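Local coordinates for protein intracellular serine protease (Bacillus licheniformis, PDB 4ZOQ) that cleaves peptide bonds sequence-specifically as a lanthipeptide protease, probably acting as a serine endopeptidase of the subtilase family, at residues 11-16 and 266-270; 288-293 and 336-340. All blocks are in the same frame, centred on the assembly; numbering follows the deposited sequence.

Interaction 1: 11-16 and 266-270; sequences WGLDGI and PKGYS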
ATOM      1  N   TRP B  11     -10.404 -17.396  -4.679  1.00 36.33           N
ATOM      2  CA  TRP B  11     -11.436 -17.133  -3.687  1.00 34.16           C
ATOM      3  C   TRP B  11     -12.527 -18.177  -3.793  1.00 37.39           C
ATOM      4  O   TRP B  11     -12.868 -18.626  -4.882  1.00 42.96           O
ATOM      5  CB  TRP B  11     -12.048 -15.745  -3.869  1.00 34.33           C
ATOM      6  CG  TRP B  11     -11.096 -14.595  -3.745  1.00 29.72           C
ATOM      7  CD1 TRP B  11      -9.805 -14.645  -3.357  1.00 29.45           C
ATOM      8  CD2 TRP B  11     -11.392 -13.214  -3.999  1.00 28.29           C
ATOM      9  NE1 TRP B  11      -9.258 -13.387  -3.375  1.00 31.27           N
ATOM     10  CE2 TRP B  11     -10.215 -12.491  -3.761  1.00 29.01           C
ATOM     11  CE3 TRP B  11     -12.530 -12.525  -4.421  1.00 29.51           C
ATOM     12  CZ2 TRP B  11     -10.148 -11.104  -3.930  1.00 30.17           C
ATOM     13  CZ3 TRP B  11     -12.464 -11.151  -4.571  1.00 28.69           C
ATOM     14  CH2 TRP B  11     -11.282 -10.457  -4.330  1.00 28.49           C
ATOM     15  N   GLY B  12     -13.095 -18.539  -2.649  1.00 42.07           N
ATOM     16  CA  GLY B  12     -14.162 -19.516  -2.602  1.00 38.53           C
ATOM     17  C   GLY B  12     -15.445 -18.984  -3.203  1.00 40.92           C
ATOM     18  O   GLY B  12     -16.224 -19.768  -3.748  1.00 42.87           O
ATOM     19  N   LEU B  13     -15.701 -17.678  -3.049  1.00 40.02           N
ATOM     20  CA  LEU B  13     -16.868 -17.034  -3.677  1.00 42.34           C
ATOM     21  C   LEU B  13     -18.184 -17.702  -3.232  1.00 44.06           C
ATOM     22  O   LEU B  13     -19.223 -17.570  -3.893  1.00 43.23           O
ATOM     23  CB  LEU B  13     -16.746 -17.053  -5.212  1.00 41.83           C
ATOM     24  CG  LEU B  13     -15.573 -16.331  -5.910  1.00 39.99           C
ATOM     25  CD1 LEU B  13     -15.625 -16.581  -7.378  1.00 38.52           C
ATOM     26  CD2 LEU B  13     -15.630 -14.818  -5.681  1.00 33.16           C
ATOM     27  N   ASP B  14     -18.120 -18.422  -2.111  1.00 44.43           N
ATOM     28  CA  ASP B  14     -19.238 -19.212  -1.592  1.00 46.23           C
ATOM     29  C   ASP B  14     -19.830 -20.176  -2.640  1.00 51.45           C
ATOM     30  O   ASP B  14     -21.005 -20.547  -2.566  1.00 52.05           O
ATOM     31  CB  ASP B  14     -20.323 -18.267  -1.066  1.00 44.67           C
ATOM     32  CG  ASP B  14     -21.263 -18.938  -0.093  1.00 55.17           C
ATOM     33  OD1 ASP B  14     -20.952 -20.059   0.374  1.00 56.85           O
ATOM     34  OD2 ASP B  14     -22.312 -18.330   0.221  1.00 58.35           O
ATOM     35  N   GLY B  15     -19.021 -20.582  -3.615  1.00 48.97           N
ATOM     36  CA  GLY B  15     -19.502 -21.474  -4.657  1.00 45.90           C
ATOM     37  C   GLY B  15     -20.387 -20.806  -5.710  1.00 43.91           C
ATOM     38  O   GLY B  15     -20.788 -21.442  -6.674  1.00 43.55           O
ATOM     39  N   ILE B  16     -20.704 -19.529  -5.537  1.00 43.30           N
ATOM     40  CA  ILE B  16     -21.561 -18.831  -6.497  1.00 42.52           C
ATOM     41  C   ILE B  16     -20.765 -18.474  -7.744  1.00 42.65           C
ATOM     42  O   ILE B  16     -19.929 -17.571  -7.730  1.00 45.39           O
ATOM     43  CB  ILE B  16     -22.180 -17.535  -5.921  1.00 42.44           C
ATOM     44  CG1 ILE B  16     -22.898 -17.810  -4.596  1.00 41.05           C
ATOM     45  CG2 ILE B  16     -23.106 -16.896  -6.948  1.00 36.55           C
ATOM     46  CD1 ILE B  16     -23.157 -16.559  -3.755  1.00 36.51           C
ATOM     47  N   PRO B 266     -22.647 -12.461  -1.252  1.00 35.36           N
ATOM     48  CA  PRO B 266     -22.721 -12.860   0.157  1.00 40.59           C
ATOM     49  C   PRO B 266     -21.673 -12.113   0.981  1.00 42.91           C
ATOM     50  O   PRO B 266     -20.759 -11.521   0.405  1.00 40.55           O
ATOM     51  CB  PRO B 266     -22.429 -14.360   0.110  1.00 37.70           C
ATOM     52  CG  PRO B 266     -21.558 -14.508  -1.045  1.00 40.44           C
ATOM     53  CD  PRO B 266     -21.987 -13.486  -2.071  1.00 36.88           C
ATOM     54  N   LYS B 267     -21.806 -12.108   2.302  1.00 42.71           N
ATOM     55  CA  LYS B 267     -20.809 -11.453   3.124  1.00 40.44           C
ATOM     56  C   LYS B 267     -19.446 -12.083   2.956  1.00 42.13           C
ATOM     57  O   LYS B 267     -19.337 -13.260   2.634  1.00 37.81           O
ATOM     58  CB  LYS B 267     -21.204 -11.435   4.588  1.00 47.30           C
ATOM     59  CG  LYS B 267     -22.317 -10.429   4.891  1.00 55.32           C
ATOM     60  CD  LYS B 267     -22.748 -10.547   6.365  1.00 60.16           C
ATOM     61  CE  LYS B 267     -24.017 -11.360   6.539  1.00 64.28           C
ATOM     62  NZ  LYS B 267     -24.296 -11.541   7.995  1.00 69.61           N
ATOM     63  N   GLY B 268     -18.403 -11.268   3.112  1.00 43.35           N
ATOM     64  CA  GLY B 268     -17.057 -11.727   2.837  1.00 38.16           C
ATOM     65  C   GLY B 268     -16.549 -11.137   1.536  1.00 37.97           C
ATOM     66  O   GLY B 268     -15.373 -11.301   1.207  1.00 37.05           O
ATOM     67  N   TYR B 269     -17.457 -10.536   0.759  1.00 35.69           N
ATOM     68  CA  TYR B 269     -17.102  -9.869  -0.490  1.00 32.06           C
ATOM     69  C   TYR B 269     -17.866  -8.574  -0.629  1.00 36.66           C
ATOM     70  O   TYR B 269     -18.959  -8.430  -0.068  1.00 33.67           O
ATOM     71  CB  TYR B 269     -17.360 -10.767  -1.712  1.00 29.62           C
ATOM     72  CG  TYR B 269     -16.702 -12.116  -1.578  1.00 33.57           C
ATOM     73  CD1 TYR B 269     -15.330 -12.270  -1.791  1.00 31.44           C
ATOM     74  CD2 TYR B 269     -17.444 -13.238  -1.224  1.00 34.61           C
ATOM     75  CE1 TYR B 269     -14.713 -13.504  -1.639  1.00 31.91           C
ATOM     76  CE2 TYR B 269     -16.836 -14.482  -1.088  1.00 34.82           C
ATOM     77  CZ  TYR B 269     -15.469 -14.607  -1.295  1.00 34.09           C
ATOM     78  OH  TYR B 269     -14.867 -15.840  -1.168  1.00 39.81           O
ATOM     79  N   SER B 270     -17.279  -7.624  -1.363  1.00 34.02           N
ATOM     80  CA  SER B 270     -17.938  -6.348  -1.652  1.00 32.64           C
ATOM     81  C   SER B 270     -17.435  -5.743  -2.968  1.00 33.24           C
ATOM     82  O   SER B 270     -16.257  -5.857  -3.343  1.00 35.77           O
ATOM     83  CB  SER B 270     -17.755  -5.343  -0.510  1.00 35.20           C
ATOM     84  OG  SER B 270     -18.495  -4.142  -0.740  1.00 35.06           O
TER
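Pro266 meets the 11-16 loop through its ring, with Ile16 reaching it tip to tip: the CD1 methyl of Ile16 lies 3.7 Å from Pro266 CD. Asp14 crosses the same ring at a slant, its CB 4.0 Å from Pro266 CG. A type II beta turn then runs from Pro266 to Tyr269. Lys267 and Gly268 carry the chain round it, and the positive phi of Gly268 (106°) is what the third position of such a turn calls for.

The turn delivers Tyr269, which does most of the work. With CG anti to its own carbonyl carbon (chi1 -53°), its ring extends to the loop, and the backbone N of Leu13 donates a hydrogen bond of 2.8 Å to Tyr269 OH, bent to 148° at the hydrogen. The same hydroxyl is bonded to Asp60 OD2, while Asp60 OD1 takes the N-H of Gly12, so one carboxylate ties the tyrosine tip to the loop backbone. Leu13 also lays CD2 over one face of the ring, 4.3 Å from Tyr269 CE1, and its CA approaches Tyr269 CE2 at 3.6 Å. Trp11 slides past in the opposite direction: the two ring planes are nearly parallel but offset, barely overlapping, and Trp11 CE3 comes to 3.7 Å from Tyr269 CE1.

At Ser270 the chain is already pairing with strand 246-249 in a two-stranded antiparallel sheet. Trp11 and Leu13 rest on Leu247 of that partner strand, and the indole also packs against Asn95 and Ile96 of helix 86-97.

Interaction 2: 288-293 and 336-340; sequences LVISEY and ALKMM
Met340, the last residue modelled, lays its side chain across the 288-293 turns of helix 275-297. Its CB starts beside the carboxylate of Glu292, 3.7 Å from OE2. CG carries the chain inward to SD, which settles against Val289, 3.9 Å from CG1. A bend at the last torsion (chi3 74°) then turns the methyl onto the helix backbone, with Met340 CE 3.6 Å from Tyr293 N. That N-H is already spent on Val289 O within the helix, so the methyl merely packs there. It also touches Glu292 CG and sits at the edge of the Tyr293 ring, near the ring plane.

The helix being covered is the long one that in subtilases carries the nucleophilic serine at its N-terminal end; helix 275-297 starts beside Ser276, the predicted active-site serine, and this contact lies far along it. Helix 333-338 packs on its flank, and Met340 N bonds back to Leu337 O.

Leu337 drives CD2 against Glu292, 3.4 Å from OE1, while its CD1 faces Leu288 CD1 more loosely at 4.4 Å. Ala336 presents its CB to Val289 CG2 at 4.1 Å. Glu292 meets Met340 CE with its CB and CG and Leu337 CD2 chiefly with OE1, and its OE2 forms a salt bridge with Arg296. With an alanine here, Arg296 would probably lose that mate and a gap would open beside Leu337 CD2 and the thioether of Met340. Val289 also leans on Ile309 of helix 303-313.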
ATOM      1  N   LEU B 288       4.805 -12.303  -6.955  1.00 26.05           N
ATOM      2  CA  LEU B 288       4.856 -13.434  -7.881  1.00 31.51           C
ATOM      3  C   LEU B 288       6.211 -13.540  -8.595  1.00 30.60           C
ATOM      4  O   LEU B 288       6.752 -14.639  -8.732  1.00 29.75           O
ATOM      5  CB  LEU B 288       3.730 -13.353  -8.913  1.00 30.63           C
ATOM      6  CG  LEU B 288       2.345 -13.825  -8.488  1.00 31.06           C
ATOM      7  CD1 LEU B 288       1.440 -13.911  -9.731  1.00 30.89           C
ATOM      8  CD2 LEU B 288       2.446 -15.186  -7.774  1.00 29.79           C
ATOM      9  N   VAL B 289       6.749 -12.398  -9.040  1.00 32.12           N
ATOM     10  CA  VAL B 289       8.028 -12.364  -9.744  1.00 29.04           C
ATOM     11  C   VAL B 289       9.148 -12.809  -8.808  1.00 32.67           C
ATOM     12  O   VAL B 289       9.981 -13.640  -9.184  1.00 32.97           O
ATOM     13  CB  VAL B 289       8.330 -10.971 -10.298  1.00 30.32           C
ATOM     14  CG1 VAL B 289       9.803 -10.854 -10.704  1.00 30.08           C
ATOM     15  CG2 VAL B 289       7.425 -10.681 -11.474  1.00 30.05           C
ATOM     16  N   ILE B 290       9.142 -12.290  -7.580  1.00 28.39           N
ATOM     17  CA  ILE B 290      10.136 -12.698  -6.612  1.00 29.42           C
ATOM     18  C   ILE B 290      10.062 -14.220  -6.389  1.00 32.06           C
ATOM     19  O   ILE B 290      11.089 -14.899  -6.396  1.00 29.93           O
ATOM     20  CB  ILE B 290       9.974 -11.947  -5.263  1.00 31.77           C
ATOM     21  CG1 ILE B 290      10.357 -10.472  -5.421  1.00 28.14           C
ATOM     22  CG2 ILE B 290      10.853 -12.593  -4.180  1.00 30.13           C
ATOM     23  CD1 ILE B 290       9.880  -9.569  -4.338  1.00 26.47           C
ATOM     24  N   SER B 291       8.849 -14.757  -6.243  1.00 29.98           N
ATOM     25  CA  SER B 291       8.671 -16.190  -6.034  1.00 32.63           C
ATOM     26  C   SER B 291       9.241 -16.985  -7.223  1.00 34.39           C
ATOM     27  O   SER B 291      10.053 -17.896  -7.043  1.00 31.13           O
ATOM     28  CB  SER B 291       7.190 -16.510  -5.845  1.00 31.93           C
ATOM     29  OG  SER B 291       6.670 -15.845  -4.701  1.00 30.52           O
ATOM     30  N   GLU B 292       8.876 -16.601  -8.447  1.00 32.70           N
ATOM     31  CA  GLU B 292       9.404 -17.333  -9.583  1.00 35.92           C
ATOM     32  C   GLU B 292      10.935 -17.233  -9.665  1.00 35.38           C
ATOM     33  O   GLU B 292      11.625 -18.231  -9.882  1.00 35.72           O
ATOM     34  CB  GLU B 292       8.804 -16.845 -10.888  1.00 33.96           C
ATOM     35  CG  GLU B 292       9.408 -17.558 -12.064  1.00 36.10           C
ATOM     36  CD  GLU B 292       8.449 -17.726 -13.201  1.00 40.61           C
ATOM     37  OE1 GLU B 292       7.247 -17.970 -12.941  1.00 40.89           O
ATOM     38  OE2 GLU B 292       8.905 -17.624 -14.358  1.00 37.75           O
ATOM     39  N   TYR B 293      11.460 -16.031  -9.474  1.00 33.84           N
ATOM     40  CA  TYR B 293      12.897 -15.817  -9.621  1.00 38.35           C
ATOM     41  C   TYR B 293      13.680 -16.645  -8.597  1.00 36.42           C
ATOM     42  O   TYR B 293      14.689 -17.270  -8.922  1.00 36.48           O
ATOM     43  CB  TYR B 293      13.231 -14.329  -9.460  1.00 33.49           C
ATOM     44  CG  TYR B 293      14.661 -13.974  -9.783  1.00 37.68           C
ATOM     45  CD1 TYR B 293      15.695 -14.221  -8.877  1.00 39.77           C
ATOM     46  CD2 TYR B 293      14.984 -13.407 -11.020  1.00 37.40           C
ATOM     47  CE1 TYR B 293      17.026 -13.883  -9.187  1.00 44.48           C
ATOM     48  CE2 TYR B 293      16.301 -13.072 -11.351  1.00 38.46           C
ATOM     49  CZ  TYR B 293      17.312 -13.310 -10.432  1.00 45.01           C
ATOM     50  OH  TYR B 293      18.603 -12.989 -10.767  1.00 47.72           O
ATOM     51  N   ALA B 336       4.162 -10.487 -16.895  1.00 35.95           N
ATOM     52  CA  ALA B 336       5.356 -10.393 -16.063  1.00 35.14           C
ATOM     53  C   ALA B 336       6.077 -11.726 -15.999  1.00 35.30           C
ATOM     54  O   ALA B 336       7.296 -11.795 -16.196  1.00 40.44           O
ATOM     55  CB  ALA B 336       4.987  -9.921 -14.645  1.00 29.98           C
ATOM     56  N   LEU B 337       5.314 -12.783 -15.752  1.00 34.81           N
ATOM     57  CA  LEU B 337       5.868 -14.136 -15.643  1.00 38.89           C
ATOM     58  C   LEU B 337       6.310 -14.617 -17.033  1.00 37.76           C
ATOM     59  O   LEU B 337       7.328 -15.305 -17.180  1.00 35.42           O
ATOM     60  CB  LEU B 337       4.837 -15.095 -15.013  1.00 32.78           C
ATOM     61  CG  LEU B 337       4.429 -14.863 -13.546  1.00 30.66           C
ATOM     62  CD1 LEU B 337       3.344 -15.810 -13.154  1.00 30.08           C
ATOM     63  CD2 LEU B 337       5.606 -15.038 -12.585  1.00 32.53           C
ATOM     64  N   LYS B 338       5.563 -14.208 -18.052  1.00 36.03           N
ATOM     65  CA  LYS B 338       5.849 -14.649 -19.411  1.00 40.74           C
ATOM     66  C   LYS B 338       7.178 -14.068 -19.888  1.00 45.59           C
ATOM     67  O   LYS B 338       7.912 -14.706 -20.656  1.00 44.58           O
ATOM     68  CB  LYS B 338       4.718 -14.230 -20.347  1.00 38.77           C
ATOM     69  CG  LYS B 338       4.766 -14.806 -21.735  1.00 45.53           C
ATOM     70  CD  LYS B 338       3.743 -14.094 -22.638  1.00 48.64           C
ATOM     71  CE  LYS B 338       4.424 -13.462 -23.850  1.00 57.86           C
ATOM     72  NZ  LYS B 338       3.526 -12.515 -24.583  1.00 63.91           N
ATOM     73  N   MET B 339       7.541 -12.895 -19.385  1.00 41.69           N
ATOM     74  CA  MET B 339       8.838 -12.359 -19.786  1.00 48.18           C
ATOM     75  C   MET B 339      10.000 -12.864 -18.976  1.00 48.13           C
ATOM     76  O   MET B 339      11.125 -12.445 -19.202  1.00 50.39           O
ATOM     77  CB  MET B 339       8.877 -10.858 -19.752  1.00 41.53           C
ATOM     78  CG  MET B 339       8.192 -10.209 -20.911  1.00 52.16           C
ATOM     79  SD  MET B 339       8.909  -8.561 -20.994  1.00 75.93           S
ATOM     80  CE  MET B 339       9.592  -8.426 -19.312  1.00 42.34           C
ATOM     81  N   MET B 340       9.737 -13.771 -18.048  1.00 49.31           N
ATOM     82  CA  MET B 340      10.812 -14.382 -17.285  1.00 52.14           C
ATOM     83  C   MET B 340      11.231 -15.721 -17.900  1.00 52.67           C
ATOM     84  O   MET B 340      12.100 -16.419 -17.362  1.00 55.77           O
ATOM     85  CB  MET B 340      10.379 -14.584 -15.829  1.00 45.38           C
ATOM     86  CG  MET B 340      10.163 -13.319 -15.053  1.00 43.11           C
ATOM     87  SD  MET B 340       9.563 -13.712 -13.394  1.00 37.49           S
ATOM     88  CE  MET B 340      11.076 -14.340 -12.659  1.00 29.02           C
TER

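How the interactions relate
The two contacts hold different elements and do not touch: their centres are 28 Å apart and their nearest atoms about 12 Å. They are nevertheless joined along the chain, since strand 269-272, used in interaction 1, is followed directly by helix 275-297, used in interaction 2. Interaction 1 is partly buried, with solvent-exposed residues among those that touch, and mixes aromatic and aliphatic packing with a backbone-to-hydroxyl hydrogen bond; it fixes an irregular N-terminal loop to a small sheet. Interaction 2 is buried and somewhat larger, 340 against 264 Å², and brings the C-terminal helix onto a central one through methyls, a thioether and the length of a glutamate side chain.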